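Bacteriorhodopsin (Nanosalina sp., PDB 6EYU) probably pumps protons inward across the membrane, driven by light absorbed by its bound retinal. Local coordinates at residues T128-G133 with V180-G185; A72-W77 with T113-G118; G168-F173 with Q214-L219. All coordinates share one frame; numbering follows the deposited sequence.

In the fold
The three contacts tie neighbouring helices of one seven-helix rhodopsin bundle. Along the chain, interaction 2 opens and closes first, joining helix 72-93 to helix 101-124. Interaction 1 follows, between helix 128-145 and the end of helix 157-183. Interaction 3 crosses it in order: its first segment lies earlier on helix 157-183 and its second on helix 198-230. Interactions 1 and 2 touch, with centres about 12 Å apart, and both line the retinal pocket. Interaction 3 lies about 22 Å from interaction 1 and about 19 Å from interaction 2, between centres. Two contacts therefore hold the chromophore, while the third joins two helices further along the bundle.

Interaction 1 (T128-G133 with V180-G185); sequences TPYYVG and VWYISG. With RET (retinal), chain D.
Tyr-130 and Trp-181 both carry CG anti to the backbone N (chi1 171° and -169°), which sends their rings into the gap between the two helices. They come from facing helices and pass side by side, their tips pointing opposite ways. The Tyr-130 ring and the six-membered ring of Trp-181 lie nearly parallel, with planes at 13°, but they barely overlap. Their centroids are 5.0 Å apart. The touch is made by Tyr-130 CD2, which lies 3.2 Å from Trp-181 CZ3. The Tyr-182 side chain runs across the phenol end of Tyr-130. Its CB sits 3.6 Å from Tyr-130 OH, and its CD2 is 3.7 Å from Tyr-130 CZ. The three rings form an aromatic cluster that joins helix 128-145 to the end of helix 157-183. In this rhodopsin fold the cluster packs against the cyclohexenyl end of retinal. Tyr-130 CD2 lies 3.2 Å from retinal C3. Methyl C17 of retinal stands over one face of Trp-181, 3.7 Å from Trp-181 CG. Cutting Tyr-130 back to an alanine is likely to open a gap beside Trp-181 and retinal C3 and to leave the O of Pro-178 without its phenol partner. Gly-133 also borders the chromophore, its C being 3.9 Å from retinal C18, and a side chain on it would run into retinal C4.

Interaction 2 (A72-W77 with T113-G118); sequences AWYMDW and TLVITG. With RET (retinal), chain D; MUN ([(2~{S})-2,3-bis(oxidanyl)propyl] (~{E})-undec-2-enoate), chain B.
Val-115 makes the apolar part of the contact, reaching with both methyls toward Trp-77 and Tyr-74. With CG1 anti to the backbone N (chi1 179°), the two branches fork round Trp-77 CB, and Val-115 CG2 lies 3.9 Å from it. Val-115 CG1 also packs 3.7 Å from the backbone O of Tyr-74. Ring-on-backbone packing comes from Tyr-74, which leans on the main chain of Gly-118. Tyr-74 CE1 is 3.3 Å from Gly-118 C. A side chain at Gly-118 would clash with this ring and with retinal C2, which lies 3.2 Å from Gly-118 CA. The polar end of Tyr-74 has partners beyond the two segments: its OH hydrogen-bonds with Trp-181 NE1 and Gln-122 OE1. The ligand contacts are again apolar. Trp-77 lays one ring face along the retinal polyene, with retinal C12 over that face and retinal C14 3.5 Å from Trp-77 CD1. The O of Trp-73 sits over the opposite face. Leu-114 CD2 approaches the chain at retinal C7, 3.8 Å away. The helices themselves run antiparallel, at 175°, with axes 9.3 Å apart. The contact is buried and carried mainly by shape: Gly-118 lets the Tyr-74 ring and retinal come close, Val-115 packs against Trp-77 CB, and the chromophore lies against the face of Trp-77, while the buried phenol of Tyr-74 is held by bonds to other parts of the protein.

Interaction 3 (G168-F173 with Q214-L219); sequences GYIGIF and QVYGFL. With MUN ([(2~{S})-2,3-bis(oxidanyl)propyl] (~{E})-undec-2-enoate), chain L.
The Tyr-216 ring takes Ile-170 CD1 over one face, displaced toward the rim. This is a CH-pi contact: Ile-170 CD1 lies 3.6 Å from the centroid of the Tyr-216 ring and 24° off its normal. The closest ring atom is Tyr-216 CD1, 3.3 Å from Ile-170 CD1. The same methyl also sits at the edge of the Tyr-169 ring, in its plane, so it fills the corner between two tyrosines. Phe-173 CE2 lies over one face of Tyr-169, toward the rim. Tyr-169 has CG anti to the backbone N (chi1 -173°), which carries its ring across to helix 198-230. Its hydroxyl end reaches across Val-215. Tyr-169 OH meets Val-215 CG1 at 3.2 Å, and Tyr-169 CE2 lies 4.2 Å from Tyr-216 CB. The contact joins the last two long helices of the rhodopsin bundle. Their segments run antiparallel, at 163°, with axes 11.8 Å apart, so large side chains must bridge the distance. Both phenols are hydrogen-bonded to backbone carbonyls outside the segments. Tyr-169 OH pairs with the O of Phe-211 on the facing helix, and Tyr-216 OH pairs with the O of Ile-84 on helix 72-93. These bonds pin the far ends of the two rings. Phe-218 and Leu-219 also meet a bound monoacylglycerol (MUN): its CAM lies 3.4 Å from Phe-218 CD2, and its glycerol atom OAJ is 3.7 Å from Leu-219 CD2.

Interaction 1 (T128-G133 with V180-G185)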
loop_
_atom_site.group_PDB
_atom_site.type_symbol
_atom_site.label_atom_id
_atom_site.label_comp_id
_atom_site.label_asym_id
_atom_site.label_seq_id
_atom_site.Cartn_x
_atom_site.Cartn_y
_atom_site.Cartn_z
ATOM N N THR A 128 -13.005 20.880 3.200
ATOM C CA THR A 128 -13.666 20.290 2.042
ATOM C C THR A 128 -13.513 18.772 2.046
ATOM O O THR A 128 -14.507 18.047 2.004
ATOM C CB THR A 128 -13.108 20.849 0.720
ATOM O OG1 THR A 128 -13.474 22.228 0.587
ATOM C CG2 THR A 128 -13.656 20.065 -0.464
ATOM N N PRO A 129 -12.264 18.285 2.119
ATOM C CA PRO A 129 -12.018 16.846 2.043
ATOM C C PRO A 129 -12.702 16.084 3.173
ATOM O O PRO A 129 -13.254 15.007 2.947
ATOM C CB PRO A 129 -10.492 16.735 2.168
ATOM C CG PRO A 129 -9.963 18.098 1.866
ATOM C CD PRO A 129 -11.024 19.047 2.329
ATOM N N TYR A 130 -12.746 16.690 4.356
ATOM C CA TYR A 130 -13.476 16.118 5.482
ATOM C C TYR A 130 -14.881 15.704 5.054
ATOM O O TYR A 130 -15.378 14.655 5.463
ATOM C CB TYR A 130 -13.555 17.124 6.632
ATOM C CG TYR A 130 -14.474 16.699 7.758
ATOM C CD1 TYR A 130 -15.794 17.131 7.797
ATOM C CD2 TYR A 130 -13.979 16.014 8.860
ATOM C CE1 TYR A 130 -16.616 16.821 8.865
ATOM C CE2 TYR A 130 -14.793 15.699 9.931
ATOM C CZ TYR A 130 -16.112 16.100 9.926
ATOM O OH TYR A 130 -16.931 15.778 10.984
ATOM N N TYR A 131 -15.476 16.487 4.160
ATOM C CA TYR A 131 -16.871 16.288 3.781
ATOM C C TYR A 131 -17.016 15.073 2.873
ATOM O O TYR A 131 -17.942 14.276 3.032
ATOM C CB TYR A 131 -17.414 17.533 3.077
ATOM C CG TYR A 131 -17.811 18.641 4.025
ATOM C CD1 TYR A 131 -18.420 18.353 5.239
ATOM C CD2 TYR A 131 -17.441 19.956 3.777
ATOM C CE1 TYR A 131 -18.694 19.349 6.157
ATOM C CE2 TYR A 131 -17.720 20.960 4.683
ATOM C CZ TYR A 131 -18.349 20.652 5.870
ATOM O OH TYR A 131 -18.644 21.652 6.768
ATOM N N VAL A 132 -16.054 14.893 1.975
ATOM C CA VAL A 132 -15.958 13.668 1.191
ATOM C C VAL A 132 -15.835 12.453 2.105
ATOM O O VAL A 132 -16.556 11.468 1.944
ATOM C CB VAL A 132 -14.744 13.703 0.246
ATOM C CG1 VAL A 132 -14.465 12.316 -0.312
ATOM C CG2 VAL A 132 -14.977 14.701 -0.879
ATOM N N GLY A 133 -14.961 12.554 3.101
ATOM C CA GLY A 133 -14.799 11.492 4.088
ATOM C C GLY A 133 -16.124 11.066 4.687
ATOM O O GLY A 133 -16.461 9.883 4.692
ATOM N N VAL A 180 -15.388 13.946 17.066
ATOM C CA VAL A 180 -14.318 14.434 17.930
ATOM C C VAL A 180 -13.301 15.238 17.127
ATOM O O VAL A 180 -12.856 16.302 17.560
ATOM C CB VAL A 180 -13.590 13.277 18.641
ATOM C CG1 VAL A 180 -13.507 12.059 17.733
ATOM C CG2 VAL A 180 -12.203 13.717 19.082
ATOM N N TRP A 181 -12.995 14.765 15.924
ATOM C CA TRP A 181 -12.066 15.458 15.038
ATOM C C TRP A 181 -12.554 16.876 14.761
ATOM O O TRP A 181 -11.783 17.833 14.842
ATOM C CB TRP A 181 -11.919 14.690 13.722
ATOM C CG TRP A 181 -10.789 15.172 12.860
ATOM C CD1 TRP A 181 -9.529 14.650 12.802
ATOM C CD2 TRP A 181 -10.878 16.116 11.784
ATOM N NE1 TRP A 181 -8.828 15.213 11.763
ATOM C CE2 TRP A 181 -9.630 16.125 11.130
ATOM C CE3 TRP A 181 -11.903 16.929 11.291
ATOM C CZ2 TRP A 181 -9.363 16.956 10.044
ATOM C CZ3 TRP A 181 -11.631 17.764 10.222
ATOM C CH2 TRP A 181 -10.373 17.767 9.607
ATOM N N TYR A 182 -13.860 17.015 14.557
ATOM C CA TYR A 182 -14.434 18.279 14.112
ATOM C C TYR A 182 -14.474 19.287 15.255
ATOM O O TYR A 182 -14.179 20.467 15.064
ATOM C CB TYR A 182 -15.844 18.058 13.563
ATOM C CG TYR A 182 -16.404 19.253 12.824
ATOM C CD1 TYR A 182 -17.106 20.241 13.502
ATOM C CD2 TYR A 182 -16.090 19.474 11.490
ATOM C CE1 TYR A 182 -17.531 21.386 12.857
ATOM C CE2 TYR A 182 -16.508 20.618 10.837
ATOM C CZ TYR A 182 -17.222 21.573 11.527
ATOM O OH TYR A 182 -17.660 22.704 10.876
ATOM N N ILE A 183 -14.833 18.817 16.446
ATOM C CA ILE A 183 -15.046 19.707 17.582
ATOM C C ILE A 183 -13.740 19.982 18.320
ATOM O O ILE A 183 -13.665 20.894 19.143
ATOM C CB ILE A 183 -16.066 19.119 18.577
ATOM C CG1 ILE A 183 -15.506 17.860 19.240
ATOM C CG2 ILE A 183 -17.378 18.808 17.873
ATOM C CD1 ILE A 183 -16.285 17.421 20.461
ATOM N N SER A 184 -12.692 19.247 17.961
ATOM C CA SER A 184 -11.380 19.447 18.566
ATOM C C SER A 184 -10.828 20.823 18.209
ATOM O O SER A 184 -11.012 21.306 17.092
ATOM C CB SER A 184 -10.406 18.361 18.104
ATOM O OG SER A 184 -9.062 18.771 18.286
ATOM N N GLY A 185 -10.173 21.458 19.174
ATOM C CA GLY A 185 -9.684 22.820 19.001
ATOM C C GLY A 185 -8.188 22.862 18.759
ATOM O O GLY A 185 -7.535 23.871 19.022
HETATM C C1 RET D . -11.445 11.318 9.780
HETATM C C2 RET D . -11.186 12.422 8.751
HETATM C C3 RET D . -12.425 13.289 8.532
HETATM C C4 RET D . -13.543 12.463 7.905
HETATM C C5 RET D . -13.675 11.111 8.606
HETATM C C6 RET D . -12.757 10.586 9.465
HETATM C C7 RET D . -13.026 9.308 10.096
HETATM C C8 RET D . -12.110 8.730 10.922
HETATM C C9 RET D . -12.364 7.412 11.447
HETATM C C10 RET D . -11.471 6.810 12.329
HETATM C C11 RET D . -11.664 5.561 12.959
HETATM C C12 RET D . -10.543 5.217 13.708
HETATM C C13 RET D . -10.336 3.983 14.364
HETATM C C14 RET D . -9.151 3.754 15.075
HETATM C C15 RET D . -8.768 2.558 15.675
HETATM C C16 RET D . -10.314 10.289 9.730
HETATM C C17 RET D . -11.551 11.916 11.184
HETATM C C18 RET D . -14.947 10.302 8.343
HETATM C C19 RET D . -13.653 6.684 11.064
HETATM C C20 RET D . -11.422 2.905 14.321
#

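Interaction 2 (A72-W77 with T113-G118)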
loop_
_atom_site.group_PDB
_atom_site.type_symbol
_atom_site.label_atom_id
_atom_site.label_comp_id
_atom_site.label_asym_id
_atom_site.label_seq_id
_atom_site.Cartn_x
_atom_site.Cartn_y
_atom_site.Cartn_z
ATOM N N ALA A 72 0.027 11.307 12.960
ATOM C CA ALA A 72 0.175 9.934 13.427
ATOM C C ALA A 72 -1.163 9.202 13.399
ATOM O O ALA A 72 -1.228 8.029 13.030
ATOM C CB ALA A 72 0.760 9.913 14.832
ATOM N N TRP A 73 -2.226 9.895 13.793
ATOM C CA TRP A 73 -3.564 9.315 13.767
ATOM C C TRP A 73 -3.895 8.797 12.372
ATOM O O TRP A 73 -4.475 7.722 12.220
ATOM C CB TRP A 73 -4.607 10.350 14.195
ATOM C CG TRP A 73 -4.530 10.716 15.645
ATOM C CD1 TRP A 73 -4.400 9.862 16.702
ATOM C CD2 TRP A 73 -4.691 12.024 16.207
ATOM N NE1 TRP A 73 -4.394 10.566 17.881
ATOM C CE2 TRP A 73 -4.553 11.898 17.603
ATOM C CE3 TRP A 73 -4.908 13.293 15.662
ATOM C CZ2 TRP A 73 -4.632 12.993 18.462
ATOM C CZ3 TRP A 73 -4.972 14.380 16.514
ATOM C CH2 TRP A 73 -4.832 14.223 17.899
ATOM N N TYR A 74 -3.520 9.566 11.355
ATOM C CA TYR A 74 -3.792 9.192 9.972
ATOM C C TYR A 74 -2.926 8.008 9.555
ATOM O O TYR A 74 -3.408 7.067 8.924
ATOM C CB TYR A 74 -3.534 10.376 9.039
ATOM C CG TYR A 74 -4.294 11.626 9.418
ATOM C CD1 TYR A 74 -5.681 11.621 9.489
ATOM C CD2 TYR A 74 -3.624 12.770 9.831
ATOM C CE1 TYR A 74 -6.380 12.741 9.897
ATOM C CE2 TYR A 74 -4.314 13.895 10.239
ATOM C CZ TYR A 74 -5.691 13.876 10.267
ATOM O OH TYR A 74 -6.382 14.997 10.668
ATOM N N MET A 75 -1.647 8.060 9.912
ATOM C CA MET A 75 -0.735 6.953 9.648
ATOM C C MET A 75 -1.249 5.676 10.305
ATOM O O MET A 75 -1.054 4.578 9.785
ATOM C CB MET A 75 0.663 7.281 10.176
ATOM C CG MET A 75 1.286 8.518 9.550
ATOM S SD MET A 75 1.208 8.502 7.749
ATOM C CE MET A 75 2.530 7.357 7.364
ATOM N N ASP A 76 -1.935 5.831 11.432
ATOM C CA ASP A 76 -2.493 4.693 12.154
ATOM C C ASP A 76 -3.745 4.174 11.456
ATOM O O ASP A 76 -3.782 3.032 10.995
ATOM C CB ASP A 76 -2.830 5.092 13.592
ATOM C CG ASP A 76 -3.405 3.943 14.395
ATOM O OD1 ASP A 76 -3.765 2.912 13.789
ATOM O OD2 ASP A 76 -3.487 4.065 15.636
ATOM N N TRP A 77 -4.795 4.988 11.457
ATOM C CA TRP A 77 -6.089 4.573 10.928
ATOM C C TRP A 77 -5.963 4.207 9.456
ATOM O O TRP A 77 -6.734 3.399 8.938
ATOM C CB TRP A 77 -7.112 5.697 11.098
ATOM C CG TRP A 77 -7.118 6.280 12.472
ATOM C CD1 TRP A 77 -6.614 5.709 13.603
ATOM C CD2 TRP A 77 -7.549 7.594 12.846
ATOM N NE1 TRP A 77 -6.766 6.559 14.672
ATOM C CE2 TRP A 77 -7.340 7.723 14.233
ATOM C CE3 TRP A 77 -8.117 8.665 12.148
ATOM C CZ2 TRP A 77 -7.707 8.865 14.940
ATOM C CZ3 TRP A 77 -8.469 9.803 12.850
ATOM C CH2 TRP A 77 -8.256 9.897 14.231
ATOM N N THR A 113 -9.385 5.672 1.833
ATOM C CA THR A 113 -9.600 6.968 1.198
ATOM C C THR A 113 -10.170 7.958 2.207
ATOM O O THR A 113 -9.783 9.125 2.248
ATOM C CB THR A 113 -10.592 6.839 0.028
ATOM O OG1 THR A 113 -10.216 5.735 -0.805
ATOM C CG2 THR A 113 -10.621 8.110 -0.799
ATOM N N LEU A 114 -11.006 7.433 3.096
ATOM C CA LEU A 114 -11.767 8.241 4.037
ATOM C C LEU A 114 -10.864 8.765 5.151
ATOM O O LEU A 114 -10.965 9.930 5.540
ATOM C CB LEU A 114 -12.898 7.380 4.605
ATOM C CG LEU A 114 -13.410 7.531 6.037
ATOM C CD1 LEU A 114 -14.614 6.611 6.186
ATOM C CD2 LEU A 114 -12.347 7.182 7.068
ATOM N N VAL A 115 -9.823 7.995 5.457
ATOM C CA VAL A 115 -8.777 8.458 6.362
ATOM C C VAL A 115 -7.878 9.485 5.683
ATOM O O VAL A 115 -7.439 10.447 6.315
ATOM C CB VAL A 115 -7.909 7.291 6.871
ATOM C CG1 VAL A 115 -6.816 7.810 7.793
ATOM C CG2 VAL A 115 -8.771 6.263 7.588
ATOM N N ILE A 116 -7.647 9.313 4.385
ATOM C CA ILE A 116 -6.750 10.205 3.656
ATOM C C ILE A 116 -7.350 11.599 3.508
ATOM O O ILE A 116 -6.623 12.591 3.456
ATOM C CB ILE A 116 -6.408 9.661 2.256
ATOM C CG1 ILE A 116 -5.565 8.391 2.375
ATOM C CG2 ILE A 116 -5.642 10.708 1.461
ATOM C CD1 ILE A 116 -4.386 8.538 3.312
ATOM N N THR A 117 -8.677 11.676 3.457
ATOM C CA THR A 117 -9.358 12.966 3.462
ATOM C C THR A 117 -9.034 13.735 4.739
ATOM O O THR A 117 -8.711 14.922 4.695
ATOM C CB THR A 117 -10.886 12.807 3.355
ATOM O OG1 THR A 117 -11.390 12.176 4.538
ATOM C CG2 THR A 117 -11.257 11.974 2.138
ATOM N N GLY A 118 -9.101 13.045 5.873
ATOM C CA GLY A 118 -8.718 13.634 7.151
ATOM C C GLY A 118 -7.330 14.242 7.104
ATOM O O GLY A 118 -7.090 15.315 7.659
HETATM C C1 RET D . -11.445 11.318 9.780
HETATM C C2 RET D . -11.186 12.422 8.751
HETATM C C3 RET D . -12.425 13.289 8.532
HETATM C C4 RET D . -13.543 12.463 7.905
HETATM C C5 RET D . -13.675 11.111 8.606
HETATM C C6 RET D . -12.757 10.586 9.465
HETATM C C7 RET D . -13.026 9.308 10.096
HETATM C C8 RET D . -12.110 8.730 10.922
HETATM C C9 RET D . -12.364 7.412 11.447
HETATM C C10 RET D . -11.471 6.810 12.329
HETATM C C11 RET D . -11.664 5.561 12.959
HETATM C C12 RET D . -10.543 5.217 13.708
HETATM C C13 RET D . -10.336 3.983 14.364
HETATM C C14 RET D . -9.151 3.754 15.075
HETATM C C15 RET D . -8.768 2.558 15.675
HETATM C C16 RET D . -10.314 10.289 9.730
HETATM C C17 RET D . -11.551 11.916 11.184
HETATM C C18 RET D . -14.947 10.302 8.343
HETATM C C19 RET D . -13.653 6.684 11.064
HETATM C C20 RET D . -11.422 2.905 14.321
HETATM C CAR MUN B . 4.258 5.181 8.246
HETATM C CAQ MUN B . 4.889 5.590 6.913
HETATM C CAP MUN B . 4.220 4.818 5.774
HETATM C CAO MUN B . 4.786 5.297 4.437
HETATM C CAN MUN B . 5.164 6.776 4.545
HETATM C CAM MUN B . 6.625 6.962 4.128
HETATM C CAK MUN B . 7.100 8.360 4.535
HETATM C CAH MUN B . 7.853 9.008 3.369
HETATM C CAF MUN B . 9.359 8.797 3.547
HETATM C CAC MUN B . 10.106 9.913 4.285
HETATM C CAA MUN B . 9.561 11.329 4.075
HETATM O OAD MUN B . 8.382 11.516 3.781
HETATM O OAB MUN B . 10.437 12.329 4.372
HETATM C CAE MUN B . 9.744 13.434 4.961
HETATM C CAG MUN B . 10.737 14.306 5.734
HETATM O OAJ MUN B . 11.401 13.513 6.721
HETATM C CAI MUN B . 11.772 14.886 4.766
HETATM O OAL MUN B . 12.855 15.452 5.508
#

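Interaction 3 (G168-F173 with Q214-L219)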
loop_
_atom_site.group_PDB
_atom_site.type_symbol
_atom_site.label_atom_id
_atom_site.label_comp_id
_atom_site.label_asym_id
_atom_site.label_seq_id
_atom_site.Cartn_x
_atom_site.Cartn_y
_atom_site.Cartn_z
ATOM N N GLY A 168 -22.902 -3.341 14.267
ATOM C CA GLY A 168 -23.449 -2.264 15.085
ATOM C C GLY A 168 -22.384 -1.603 15.938
ATOM O O GLY A 168 -22.191 -0.389 15.877
ATOM N N TYR A 169 -21.773 -2.390 16.817
ATOM C CA TYR A 169 -20.645 -1.929 17.617
ATOM C C TYR A 169 -19.740 -0.993 16.820
ATOM O O TYR A 169 -19.487 0.139 17.235
ATOM C CB TYR A 169 -19.845 -3.130 18.126
ATOM C CG TYR A 169 -18.754 -2.775 19.111
ATOM C CD1 TYR A 169 -19.027 -2.704 20.471
ATOM C CD2 TYR A 169 -17.424 -2.755 18.714
ATOM C CE1 TYR A 169 -18.015 -2.534 21.396
ATOM C CE2 TYR A 169 -16.407 -2.554 19.627
ATOM C CZ TYR A 169 -16.709 -2.435 20.967
ATOM O OH TYR A 169 -15.700 -2.225 21.879
ATOM N N ILE A 170 -19.216 -1.481 15.700
ATOM C CA ILE A 170 -18.135 -0.794 14.999
ATOM C C ILE A 170 -18.668 0.394 14.202
ATOM O O ILE A 170 -18.045 1.456 14.165
ATOM C CB ILE A 170 -17.386 -1.743 14.043
ATOM C CG1 ILE A 170 -15.885 -1.719 14.342
ATOM C CG2 ILE A 170 -17.632 -1.347 12.596
ATOM C CD1 ILE A 170 -15.523 -2.284 15.699
ATOM N N GLY A 171 -19.873 0.246 13.660
ATOM C CA GLY A 171 -20.555 1.351 12.996
ATOM C C GLY A 171 -20.680 2.567 13.893
ATOM O O GLY A 171 -20.207 3.652 13.553
ATOM N N ILE A 172 -21.343 2.390 15.030
ATOM C CA ILE A 172 -21.549 3.480 15.977
ATOM C C ILE A 172 -20.226 4.156 16.326
ATOM O O ILE A 172 -20.129 5.383 16.330
ATOM C CB ILE A 172 -22.209 2.974 17.274
ATOM C CG1 ILE A 172 -23.732 3.065 17.162
ATOM C CG2 ILE A 172 -21.720 3.779 18.468
ATOM C CD1 ILE A 172 -24.376 1.818 16.597
ATOM N N PHE A 173 -19.211 3.351 16.620
ATOM C CA PHE A 173 -17.939 3.873 17.107
ATOM C C PHE A 173 -17.216 4.650 16.011
ATOM O O PHE A 173 -16.546 5.645 16.285
ATOM C CB PHE A 173 -17.051 2.735 17.613
ATOM C CG PHE A 173 -17.159 2.493 19.092
ATOM C CD1 PHE A 173 -16.665 3.419 19.996
ATOM C CD2 PHE A 173 -17.784 1.357 19.577
ATOM C CE1 PHE A 173 -16.795 3.216 21.357
ATOM C CE2 PHE A 173 -17.911 1.146 20.938
ATOM C CZ PHE A 173 -17.419 2.078 21.829
ATOM N N GLN A 214 -8.445 -2.995 20.724
ATOM C CA GLN A 214 -8.150 -3.929 21.807
ATOM C C GLN A 214 -9.390 -4.737 22.174
ATOM O O GLN A 214 -9.387 -5.966 22.098
ATOM C CB GLN A 214 -7.636 -3.177 23.038
ATOM C CG GLN A 214 -6.129 -2.983 23.061
ATOM C CD GLN A 214 -5.718 -1.567 22.705
ATOM O OE1 GLN A 214 -4.918 -0.947 23.405
ATOM N NE2 GLN A 214 -6.242 -1.060 21.596
ATOM N N VAL A 215 -10.467 -4.036 22.514
ATOM C CA VAL A 215 -11.713 -4.684 22.908
ATOM C C VAL A 215 -12.315 -5.456 21.739
ATOM O O VAL A 215 -12.840 -6.555 21.912
ATOM C CB VAL A 215 -12.743 -3.653 23.404
ATOM C CG1 VAL A 215 -14.082 -4.325 23.673
ATOM C CG2 VAL A 215 -12.232 -2.950 24.652
ATOM N N TYR A 216 -12.216 -4.880 20.544
ATOM C CA TYR A 216 -12.950 -5.379 19.387
ATOM C C TYR A 216 -12.395 -6.727 18.940
ATOM O O TYR A 216 -13.148 -7.626 18.567
ATOM C CB TYR A 216 -12.866 -4.374 18.237
ATOM C CG TYR A 216 -13.221 -4.951 16.885
ATOM C CD1 TYR A 216 -14.531 -5.305 16.588
ATOM C CD2 TYR A 216 -12.298 -4.946 15.847
ATOM C CE1 TYR A 216 -14.890 -5.726 15.322
ATOM C CE2 TYR A 216 -12.646 -5.362 14.577
ATOM C CZ TYR A 216 -13.942 -5.756 14.320
ATOM O OH TYR A 216 -14.290 -6.189 13.062
ATOM N N GLY A 217 -11.077 -6.879 19.035
ATOM C CA GLY A 217 -10.419 -8.118 18.643
ATOM C C GLY A 217 -10.918 -9.307 19.442
ATOM O O GLY A 217 -11.194 -10.369 18.884
ATOM N N PHE A 218 -11.015 -9.133 20.756
ATOM C CA PHE A 218 -11.597 -10.152 21.621
ATOM C C PHE A 218 -13.064 -10.375 21.269
ATOM O O PHE A 218 -13.468 -11.486 20.924
ATOM C CB PHE A 218 -11.474 -9.735 23.088
ATOM C CG PHE A 218 -10.068 -9.778 23.613
ATOM C CD1 PHE A 218 -9.392 -10.982 23.717
ATOM C CD2 PHE A 218 -9.382 -8.606 23.886
ATOM C CE1 PHE A 218 -8.076 -11.022 24.137
ATOM C CE2 PHE A 218 -8.065 -8.637 24.302
ATOM C CZ PHE A 218 -7.410 -9.847 24.427
ATOM N N LEU A 219 -13.819 -9.283 21.218
ATOM C CA LEU A 219 -15.251 -9.343 20.956
ATOM C C LEU A 219 -15.531 -10.155 19.694
ATOM O O LEU A 219 -16.429 -10.995 19.671
ATOM C CB LEU A 219 -15.810 -7.928 20.797
ATOM C CG LEU A 219 -17.263 -7.699 21.223
ATOM C CD1 LEU A 219 -18.090 -7.225 20.039
ATOM C CD2 LEU A 219 -17.864 -8.955 21.835
HETATM C CAR MUN L . -5.809 -5.595 27.490
HETATM C CAQ MUN L . -7.111 -6.374 27.685
HETATM C CAP MUN L . -8.270 -5.587 27.073
HETATM C CAO MUN L . -9.579 -6.006 27.744
HETATM C CAN MUN L . -10.644 -6.247 26.675
HETATM C CAM MUN L . -11.101 -7.706 26.735
HETATM C CAK MUN L . -12.611 -7.758 26.974
HETATM C CAH MUN L . -13.324 -7.966 25.636
HETATM C CAF MUN L . -14.653 -8.690 25.864
HETATM C CAC MUN L . -14.731 -10.109 25.295
HETATM C CAA MUN L . -16.092 -10.795 25.439
HETATM O OAD MUN L . -16.867 -10.474 26.339
HETATM O OAB MUN L . -16.275 -11.877 24.635
HETATM C CAE MUN L . -17.171 -12.795 25.268
HETATM C CAG MUN L . -18.550 -12.699 24.612
HETATM O OAJ MUN L . -18.401 -12.328 23.240
HETATM C CAI MUN L . -19.251 -14.056 24.701
HETATM O OAL MUN L . -18.346 -15.088 24.303
#